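PDB 2PFZ: putative exported protein, which binds pyroglutamic acid as an extracytoplasmic solute receptor, probably delivering it to a tripartite ATP-independent periplasmic transporter. Local coordinates for residues L29-T37 with L220-L228; E72-G80 with L94-K105. All coordinates share one frame; numbering follows the deposited sequence.

Contact 1: L29-T37 with L220-L228; sequences LSGGKLKIT and LDPATQQAL
Ala227 sets its methyl against the last turn of helix 14-30, with CB 3.7 Å from Ser30 N and touching Leu29 CB. This small side chain probably lets the two helix ends come close, and the backbones are nearest where Ser30 CA stands 5.1 Å from Thr224 CA. One turn back towards the helix start, Thr224 splits its two branches between different neighbours. Its CG2, anti to the backbone N, lies 3.8 Å from Leu34 CB and also meets Ser30 CB, while OG1 lies beside the aliphatic root of Lys33, 3.8 Å from Lys33 CB, and within weak bonding reach of the Asp221 carboxylate. The lysine chain crosses Thr224 at about a right angle, bends at chi2, and its amino group leads away from helix 222-256, leaving Lys33 NZ 5.9 Å from Asp221 OD1, too far for a salt bridge. Asp221 is the N-cap of helix 222-256: Thr224 N donates to Asp221 OD2 over 3.0 Å, reaching the carboxylate from above its plane.

In the turn that follows helix 14-30, Ser30 OG, with chi1 at 75°, sits between the backbone N and the carbonyl carbon, where it takes a bond from Leu34 N (3.1 Å) and is itself bonded to Val26 O. A Schellman motif at Gly31 and a type I' turn from Ser30 to Lys33 reverse the chain, and Leu34 then drops inward, its CD2 touching both Leu220 CD1 and Leu228 CD1 at 4.2 Å.

The joint thus packs the start of helix 222-256 against the helix-to-strand corner between helix 14-30 and strand 35-39. Val26 and Phe22 of helix 14-30 extend the apolar layer, as does Trp3 of strand 2-6, the parallel partner of strand 35-39.

Contact 2: E72-G80 with L94-K105; sequences EDPVYELDG and LYQAQKPFLEKK
Gln98 NE2 gives a 2.8 Å hydrogen bond to Val75 O, the shortest polar link between the loop and the helix. The carbonyl oxygen of Val75 lies in the plane of the Gln98 amide and is approached nearly end-on, with a C=O...N angle of 164°. An extended chain, CG anti to the backbone N (chi1 -180°), carries the amide that far from the helix. The other end of the amide is held too: Gln98 OE1 accepts from Lys207, whose ammonium also pairs with Asp79 OD2, so both ends of a buried amide are anchored and its flip is fixed.

Val75 faces the helix backbone beside this bond. Its CG2 rests on the Phe101-Leu102 peptide, 3.7 Å from Leu102 N, while CG1 lies over one face of the Tyr76 ring and against the stem of Lys105. Two ring carbons of Tyr76 are touched obliquely: CE1 by Leu102 CD1 at 3.6 Å, CE2 by Lys105 CG. Lys105 bends at chi2 (75°) and lays its methylenes along the carboxylate of Asp73, with CD 3.5 Å from Asp73 OD2; the salt bridge from Lys105 NZ to the same oxygen is long and weak at 3.4 Å. Asp73 OD1 takes Val75 N instead, on its anti lone pair and at 2.9 Å, closing an Asx turn that starts the helical run of the loop. At the far end Leu78 slides past Gln98, and its CD2 packs on Leu94 CD1 at 3.8 Å.

Helix 88-107 is kinked where Pro100 interrupts its bonding. What results is a loop folded back on the helix that follows it in sequence, within a type 2 periplasmic binding-protein fold of the DctP family, with the Asp79 side chain about 9 Å from bound pyroglutamic acid.

How the contacts relate
Contact 1 spans 183 residues of chain, bringing the corner after helix 14-30 to the start of helix 222-256; contact 2 is local, its segments only 14 residues apart, and falls wholly between the two halves of contact 1. Their centres are 27 Å apart and their nearest atoms about 11 Å, so they do not touch. The centre of contact 1 lies 26 Å, and that of contact 2 13 Å, from the centre of the chain. Contact 1 thus joins outer elements of the fold, while contact 2 ties a loop to its own helix nearer the ligand. Helix 222-256 links the two regions: it begins in contact 1, and further along Glu236 bonds to Tyr95 of contact 2.

Contact 1: L29-T37 with L220-L228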
loop_
_atom_site.group_PDB
_atom_site.type_symbol
_atom_site.label_atom_id
_atom_site.label_comp_id
_atom_site.label_asym_id
_atom_site.label_seq_id
_atom_site.Cartn_x
_atom_site.Cartn_y
_atom_site.Cartn_z
ATOM N N LEU A 29 5.122 -25.293 -7.527
ATOM C CA LEU A 29 4.127 -25.512 -8.584
ATOM C C LEU A 29 4.722 -25.641 -9.990
ATOM O O LEU A 29 4.177 -26.370 -10.824
ATOM C CB LEU A 29 3.041 -24.426 -8.576
ATOM C CG LEU A 29 2.076 -24.388 -7.375
ATOM C CD1 LEU A 29 1.366 -23.024 -7.269
ATOM C CD2 LEU A 29 1.046 -25.515 -7.465
ATOM N N SER A 30 5.811 -24.922 -10.267
ATOM C CA SER A 30 6.400 -24.948 -11.609
ATOM C C SER A 30 7.418 -26.089 -11.737
ATOM O O SER A 30 8.057 -26.253 -12.784
ATOM C CB SER A 30 7.083 -23.623 -11.945
ATOM O OG SER A 30 8.307 -23.516 -11.246
ATOM N N GLY A 31 7.564 -26.853 -10.659
ATOM C CA GLY A 31 8.534 -27.945 -10.594
ATOM C C GLY A 31 9.955 -27.449 -10.674
ATOM O O GLY A 31 10.830 -28.158 -11.181
ATOM N N GLY A 32 10.195 -26.226 -10.202
ATOM C CA GLY A 32 11.543 -25.654 -10.220
ATOM C C GLY A 32 11.939 -24.955 -11.509
ATOM O O GLY A 32 13.054 -24.465 -11.631
ATOM N N LYS A 33 11.023 -24.879 -12.466
ATOM C CA LYS A 33 11.318 -24.233 -13.737
ATOM C C LYS A 33 11.292 -22.692 -13.640
ATOM O O LYS A 33 11.799 -22.002 -14.517
ATOM C CB LYS A 33 10.383 -24.751 -14.827
ATOM C CG LYS A 33 10.886 -24.541 -16.258
ATOM C CD LYS A 33 12.162 -25.369 -16.600
ATOM C CE LYS A 33 12.769 -24.956 -17.973
ATOM N NZ LYS A 33 13.908 -23.977 -17.929
ATOM N N LEU A 34 10.706 -22.156 -12.573
ATOM C CA LEU A 34 10.772 -20.714 -12.347
ATOM C C LEU A 34 11.251 -20.407 -10.935
ATOM O O LEU A 34 10.553 -20.693 -9.956
ATOM C CB LEU A 34 9.427 -20.047 -12.637
ATOM C CG LEU A 34 9.333 -18.516 -12.493
ATOM C CD1 LEU A 34 10.453 -17.820 -13.271
ATOM C CD2 LEU A 34 7.947 -17.998 -12.911
ATOM N N LYS A 35 12.439 -19.810 -10.848
ATOM C CA LYS A 35 13.014 -19.456 -9.552
ATOM C C LYS A 35 13.066 -17.956 -9.416
ATOM O O LYS A 35 13.689 -17.286 -10.223
ATOM C CB LYS A 35 14.400 -20.059 -9.352
ATOM C CG LYS A 35 14.395 -21.601 -9.447
ATOM C CD LYS A 35 15.251 -22.218 -8.374
ATOM C CE LYS A 35 15.513 -23.698 -8.647
ATOM N NZ LYS A 35 14.331 -24.555 -8.366
ATOM N N ILE A 36 12.396 -17.438 -8.393
ATOM C CA ILE A 36 12.343 -15.991 -8.199
ATOM C C ILE A 36 13.181 -15.594 -6.990
ATOM O O ILE A 36 13.022 -16.141 -5.892
ATOM C CB ILE A 36 10.897 -15.454 -8.084
ATOM C CG1 ILE A 36 10.097 -15.785 -9.338
ATOM C CG2 ILE A 36 10.892 -13.917 -7.830
ATOM C CD1 ILE A 36 8.576 -15.657 -9.153
ATOM N N THR A 37 14.094 -14.669 -7.224
ATOM C CA THR A 37 14.912 -14.114 -6.188
ATOM C C THR A 37 14.309 -12.795 -5.756
ATOM O O THR A 37 14.079 -11.900 -6.587
ATOM C CB THR A 37 16.342 -13.887 -6.698
ATOM O OG1 THR A 37 16.893 -15.142 -7.085
ATOM C CG2 THR A 37 17.218 -13.300 -5.613
ATOM N N LEU A 220 7.789 -17.848 -20.972
ATOM C CA LEU A 220 7.663 -19.069 -20.179
ATOM C C LEU A 220 6.761 -20.059 -20.898
ATOM O O LEU A 220 5.874 -19.670 -21.653
ATOM C CB LEU A 220 7.015 -18.778 -18.814
ATOM C CG LEU A 220 7.505 -17.661 -17.881
ATOM C CD1 LEU A 220 6.418 -17.420 -16.833
ATOM C CD2 LEU A 220 8.842 -17.970 -17.219
ATOM N N ASP A 221 6.957 -21.338 -20.609
ATOM C CA ASP A 221 6.075 -22.364 -21.150
ATOM C C ASP A 221 4.734 -22.299 -20.430
ATOM O O ASP A 221 4.666 -21.802 -19.287
ATOM C CB ASP A 221 6.713 -23.754 -21.052
ATOM C CG ASP A 221 6.961 -24.188 -19.627
ATOM O OD1 ASP A 221 8.124 -24.135 -19.196
ATOM O OD2 ASP A 221 5.999 -24.591 -18.938
ATOM N N PRO A 222 3.655 -22.734 -21.119
ATOM C CA PRO A 222 2.283 -22.716 -20.586
ATOM C C PRO A 222 2.089 -23.240 -19.167
ATOM O O PRO A 222 1.353 -22.615 -18.404
ATOM C CB PRO A 222 1.504 -23.554 -21.611
ATOM C CG PRO A 222 2.202 -23.229 -22.890
ATOM C CD PRO A 222 3.672 -23.211 -22.515
ATOM N N ALA A 223 2.726 -24.354 -18.811
ATOM C CA ALA A 223 2.576 -24.916 -17.469
ATOM C C ALA A 223 3.177 -23.994 -16.408
ATOM O O ALA A 223 2.604 -23.818 -15.323
ATOM C CB ALA A 223 3.209 -26.289 -17.379
ATOM N N THR A 224 4.336 -23.422 -16.740
ATOM C CA THR A 224 5.035 -22.487 -15.863
ATOM C C THR A 224 4.239 -21.190 -15.708
ATOM O O THR A 224 4.147 -20.646 -14.620
ATOM C CB THR A 224 6.464 -22.231 -16.374
ATOM O OG1 THR A 224 7.143 -23.495 -16.480
ATOM C CG2 THR A 224 7.244 -21.327 -15.414
ATOM N N GLN A 225 3.664 -20.703 -16.801
ATOM C CA GLN A 225 2.713 -19.588 -16.735
ATOM C C GLN A 225 1.576 -19.880 -15.755
ATOM O O GLN A 225 1.269 -19.067 -14.883
ATOM C CB GLN A 225 2.128 -19.306 -18.120
ATOM C CG GLN A 225 3.139 -18.850 -19.135
ATOM C CD GLN A 225 2.510 -18.462 -20.445
ATOM O OE1 GLN A 225 1.330 -18.750 -20.705
ATOM N NE2 GLN A 225 3.281 -17.809 -21.288
ATOM N N GLN A 226 0.973 -21.058 -15.884
ATOM C CA GLN A 226 -0.164 -21.414 -15.044
ATOM C C GLN A 226 0.260 -21.597 -13.606
ATOM O O GLN A 226 -0.479 -21.224 -12.696
ATOM C CB GLN A 226 -0.920 -22.628 -15.606
ATOM C CG GLN A 226 -1.674 -22.298 -16.906
ATOM C CD GLN A 226 -2.486 -20.997 -16.798
ATOM O OE1 GLN A 226 -3.539 -20.962 -16.158
ATOM N NE2 GLN A 226 -1.985 -19.919 -17.423
ATOM N N ALA A 227 1.465 -22.110 -13.404
ATOM C CA ALA A 227 2.038 -22.242 -12.065
ATOM C C ALA A 227 2.193 -20.851 -11.391
ATOM O O ALA A 227 1.851 -20.672 -10.219
ATOM C CB ALA A 227 3.367 -22.938 -12.148
ATOM N N LEU A 228 2.710 -19.891 -12.150
ATOM C CA LEU A 228 2.809 -18.503 -11.697
ATOM C C LEU A 228 1.448 -17.880 -11.373
ATOM O O LEU A 228 1.281 -17.285 -10.323
ATOM C CB LEU A 228 3.544 -17.665 -12.736
ATOM C CG LEU A 228 3.755 -16.191 -12.376
ATOM C CD1 LEU A 228 4.654 -15.979 -11.139
ATOM C CD2 LEU A 228 4.273 -15.466 -13.608
#

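Contact 2: E72-G80 with L94-K105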
loop_
_atom_site.group_PDB
_atom_site.type_symbol
_atom_site.label_atom_id
_atom_site.label_comp_id
_atom_site.label_asym_id
_atom_site.label_seq_id
_atom_site.Cartn_x
_atom_site.Cartn_y
_atom_site.Cartn_z
ATOM N N GLU A 72 0.634 9.617 -12.038
ATOM C CA GLU A 72 0.774 9.129 -13.409
ATOM C C GLU A 72 -0.599 8.885 -14.034
ATOM O O GLU A 72 -0.813 9.162 -15.211
ATOM C CB GLU A 72 1.598 7.852 -13.444
ATOM C CG GLU A 72 3.100 7.999 -13.180
ATOM C CD GLU A 72 3.784 6.667 -13.320
ATOM O OE1 GLU A 72 3.143 5.764 -13.901
ATOM O OE2 GLU A 72 4.940 6.518 -12.873
ATOM N N ASP A 73 -1.526 8.370 -13.236
ATOM C CA ASP A 73 -2.876 8.070 -13.704
ATOM C C ASP A 73 -3.807 7.950 -12.503
ATOM O O ASP A 73 -3.432 7.308 -11.528
ATOM C CB ASP A 73 -2.874 6.745 -14.478
ATOM C CG ASP A 73 -4.201 6.474 -15.170
ATOM O OD1 ASP A 73 -5.153 6.074 -14.479
ATOM O OD2 ASP A 73 -4.286 6.684 -16.399
ATOM N N PRO A 74 -5.034 8.519 -12.585
ATOM C CA PRO A 74 -6.006 8.447 -11.481
ATOM C C PRO A 74 -6.316 7.022 -10.965
ATOM O O PRO A 74 -6.673 6.867 -9.795
ATOM C CB PRO A 74 -7.278 9.109 -12.060
ATOM C CG PRO A 74 -6.865 9.829 -13.280
ATOM C CD PRO A 74 -5.546 9.299 -13.736
ATOM N N VAL A 75 -6.161 5.978 -11.791
ATOM C CA VAL A 75 -6.511 4.634 -11.326
ATOM C C VAL A 75 -5.667 4.242 -10.115
ATOM O O VAL A 75 -6.130 3.477 -9.286
ATOM C CB VAL A 75 -6.355 3.538 -12.437
ATOM C CG1 VAL A 75 -4.891 3.283 -12.733
ATOM C CG2 VAL A 75 -7.067 2.209 -12.013
ATOM N N TYR A 76 -4.464 4.806 -10.010
ATOM C CA TYR A 76 -3.507 4.478 -8.948
ATOM C C TYR A 76 -3.839 5.126 -7.603
ATOM O O TYR A 76 -3.392 4.647 -6.561
ATOM C CB TYR A 76 -2.094 4.886 -9.369
ATOM C CG TYR A 76 -1.545 3.944 -10.388
ATOM C CD1 TYR A 76 -1.302 2.594 -10.052
ATOM C CD2 TYR A 76 -1.302 4.362 -11.694
ATOM C CE1 TYR A 76 -0.825 1.696 -11.005
ATOM C CE2 TYR A 76 -0.810 3.462 -12.667
ATOM C CZ TYR A 76 -0.583 2.137 -12.309
ATOM O OH TYR A 76 -0.100 1.217 -13.232
ATOM N N GLU A 77 -4.631 6.195 -7.651
ATOM C CA GLU A 77 -4.952 7.015 -6.466
ATOM C C GLU A 77 -6.073 6.437 -5.610
ATOM O O GLU A 77 -6.121 6.693 -4.393
ATOM C CB GLU A 77 -5.293 8.453 -6.881
ATOM C CG GLU A 77 -5.586 9.391 -5.694
ATOM C CD GLU A 77 -5.791 10.845 -6.080
ATOM O OE1 GLU A 77 -5.665 11.193 -7.269
ATOM O OE2 GLU A 77 -6.084 11.654 -5.170
ATOM N N LEU A 78 -6.948 5.646 -6.238
ATOM C CA LEU A 78 -8.232 5.231 -5.691
ATOM C C LEU A 78 -8.201 4.676 -4.273
ATOM O O LEU A 78 -8.955 5.148 -3.418
ATOM C CB LEU A 78 -8.961 4.270 -6.674
ATOM C CG LEU A 78 -10.394 3.859 -6.279
ATOM C CD1 LEU A 78 -11.322 5.076 -6.043
ATOM C CD2 LEU A 78 -10.992 2.931 -7.346
ATOM N N ASP A 79 -7.335 3.706 -4.006
ATOM C CA ASP A 79 -7.290 3.098 -2.663
ATOM C C ASP A 79 -6.570 3.948 -1.588
ATOM O O ASP A 79 -6.429 3.504 -0.445
ATOM C CB ASP A 79 -6.784 1.640 -2.713
ATOM C CG ASP A 79 -5.290 1.517 -2.967
ATOM O OD1 ASP A 79 -4.511 2.469 -2.702
ATOM O OD2 ASP A 79 -4.878 0.407 -3.387
ATOM N N GLY A 80 -6.148 5.160 -1.963
ATOM C CA GLY A 80 -5.577 6.104 -1.005
ATOM C C GLY A 80 -6.533 7.223 -0.646
ATOM O O GLY A 80 -6.184 8.111 0.146
ATOM N N LEU A 94 -13.649 -2.478 -3.146
ATOM C CA LEU A 94 -13.088 -1.359 -3.911
ATOM C C LEU A 94 -12.085 -1.891 -4.905
ATOM O O LEU A 94 -12.061 -1.486 -6.052
ATOM C CB LEU A 94 -12.412 -0.327 -2.992
ATOM C CG LEU A 94 -11.885 0.941 -3.697
ATOM C CD1 LEU A 94 -13.019 1.707 -4.425
ATOM C CD2 LEU A 94 -11.194 1.845 -2.651
ATOM N N TYR A 95 -11.238 -2.798 -4.437
ATOM C CA TYR A 95 -10.271 -3.474 -5.298
ATOM C C TYR A 95 -10.938 -4.137 -6.503
ATOM O O TYR A 95 -10.491 -3.947 -7.642
ATOM C CB TYR A 95 -9.510 -4.518 -4.460
ATOM C CG TYR A 95 -8.619 -5.499 -5.241
ATOM C CD1 TYR A 95 -7.980 -5.133 -6.439
ATOM C CD2 TYR A 95 -8.387 -6.781 -4.736
ATOM C CE1 TYR A 95 -7.140 -6.045 -7.128
ATOM C CE2 TYR A 95 -7.561 -7.704 -5.428
ATOM C CZ TYR A 95 -6.958 -7.326 -6.611
ATOM O OH TYR A 95 -6.119 -8.235 -7.236
ATOM N N GLN A 96 -11.965 -4.947 -6.262
ATOM C CA GLN A 96 -12.659 -5.645 -7.357
ATOM C C GLN A 96 -13.234 -4.691 -8.399
ATOM O O GLN A 96 -13.152 -4.958 -9.596
ATOM C CB GLN A 96 -13.740 -6.570 -6.791
ATOM C CG GLN A 96 -13.179 -7.750 -5.974
ATOM C CD GLN A 96 -12.072 -8.528 -6.691
ATOM O OE1 GLN A 96 -10.903 -8.467 -6.313
ATOM N NE2 GLN A 96 -12.440 -9.277 -7.703
ATOM N N ALA A 97 -13.768 -3.556 -7.935
ATOM C CA ALA A 97 -14.240 -2.467 -8.796
ATOM C C ALA A 97 -13.090 -1.833 -9.627
ATOM O O ALA A 97 -13.240 -1.520 -10.835
ATOM C CB ALA A 97 -14.906 -1.413 -7.933
ATOM N N GLN A 98 -11.938 -1.674 -8.983
ATOM C CA GLN A 98 -10.763 -1.027 -9.601
ATOM C C GLN A 98 -10.022 -1.929 -10.575
ATOM O O GLN A 98 -9.403 -1.465 -11.541
ATOM C CB GLN A 98 -9.778 -0.661 -8.484
ATOM C CG GLN A 98 -8.487 0.027 -8.887
ATOM C CD GLN A 98 -7.523 0.163 -7.693
ATOM O OE1 GLN A 98 -7.517 -0.682 -6.798
ATOM N NE2 GLN A 98 -6.699 1.221 -7.694
ATOM N N LYS A 99 -10.066 -3.220 -10.284
ATOM C CA LYS A 99 -9.140 -4.187 -10.881
ATOM C C LYS A 99 -9.150 -4.168 -12.419
ATOM O O LYS A 99 -8.087 -4.114 -13.025
ATOM C CB LYS A 99 -9.437 -5.588 -10.352
ATOM C CG LYS A 99 -8.317 -6.581 -10.625
ATOM C CD LYS A 99 -8.627 -7.971 -10.115
ATOM C CE LYS A 99 -7.395 -8.885 -10.271
ATOM N NZ LYS A 99 -7.617 -10.280 -9.745
ATOM N N PRO A 100 -10.336 -4.203 -13.055
ATOM C CA PRO A 100 -10.318 -4.225 -14.532
ATOM C C PRO A 100 -9.634 -2.996 -15.151
ATOM O O PRO A 100 -8.946 -3.093 -16.184
ATOM C CB PRO A 100 -11.812 -4.278 -14.914
ATOM C CG PRO A 100 -12.513 -4.769 -13.669
ATOM C CD PRO A 100 -11.717 -4.242 -12.523
ATOM N N PHE A 101 -9.810 -1.849 -14.517
ATOM C CA PHE A 101 -9.172 -0.621 -14.969
ATOM C C PHE A 101 -7.659 -0.582 -14.690
ATOM O O PHE A 101 -6.909 -0.017 -15.484
ATOM C CB PHE A 101 -9.885 0.592 -14.380
ATOM C CG PHE A 101 -11.303 0.739 -14.860
ATOM C CD1 PHE A 101 -11.594 1.528 -15.972
ATOM C CD2 PHE A 101 -12.345 0.061 -14.224
ATOM C CE1 PHE A 101 -12.902 1.641 -16.447
ATOM C CE2 PHE A 101 -13.663 0.178 -14.696
ATOM C CZ PHE A 101 -13.926 0.985 -15.801
ATOM N N LEU A 102 -7.241 -1.140 -13.552
ATOM C CA LEU A 102 -5.819 -1.316 -13.224
ATOM C C LEU A 102 -5.136 -2.215 -14.269
ATOM O O LEU A 102 -4.072 -1.882 -14.821
ATOM C CB LEU A 102 -5.684 -1.935 -11.832
ATOM C CG LEU A 102 -4.302 -2.066 -11.167
ATOM C CD1 LEU A 102 -3.455 -0.810 -11.269
ATOM C CD2 LEU A 102 -4.474 -2.447 -9.720
ATOM N N GLU A 103 -5.769 -3.350 -14.541
ATOM C CA GLU A 103 -5.257 -4.289 -15.534
ATOM C C GLU A 103 -5.182 -3.671 -16.915
ATOM O O GLU A 103 -4.210 -3.881 -17.626
ATOM C CB GLU A 103 -6.112 -5.549 -15.581
ATOM C CG GLU A 103 -6.048 -6.379 -14.326
ATOM C CD GLU A 103 -6.678 -7.720 -14.512
ATOM O OE1 GLU A 103 -7.861 -7.870 -14.165
ATOM O OE2 GLU A 103 -6.002 -8.618 -15.039
ATOM N N LYS A 104 -6.221 -2.938 -17.312
ATOM C CA LYS A 104 -6.214 -2.222 -18.586
ATOM C C LYS A 104 -5.041 -1.230 -18.673
ATOM O O LYS A 104 -4.259 -1.262 -19.641
ATOM C CB LYS A 104 -7.566 -1.538 -18.842
ATOM C CG LYS A 104 -7.601 -0.616 -20.071
ATOM C CD LYS A 104 -8.946 0.025 -20.253
ATOM C CE LYS A 104 -9.060 0.831 -21.549
ATOM N NZ LYS A 104 -10.350 1.632 -21.558
ATOM N N LYS A 105 -4.899 -0.376 -17.655
ATOM C CA LYS A 105 -3.810 0.597 -17.635
ATOM C C LYS A 105 -2.452 -0.086 -17.682
ATOM O O LYS A 105 -1.583 0.322 -18.444
ATOM C CB LYS A 105 -3.916 1.518 -16.405
ATOM C CG LYS A 105 -2.741 2.504 -16.243
ATOM C CD LYS A 105 -2.856 3.648 -17.249
ATOM C CE LYS A 105 -1.590 4.501 -17.261
ATOM N NZ LYS A 105 -1.727 5.473 -18.367
#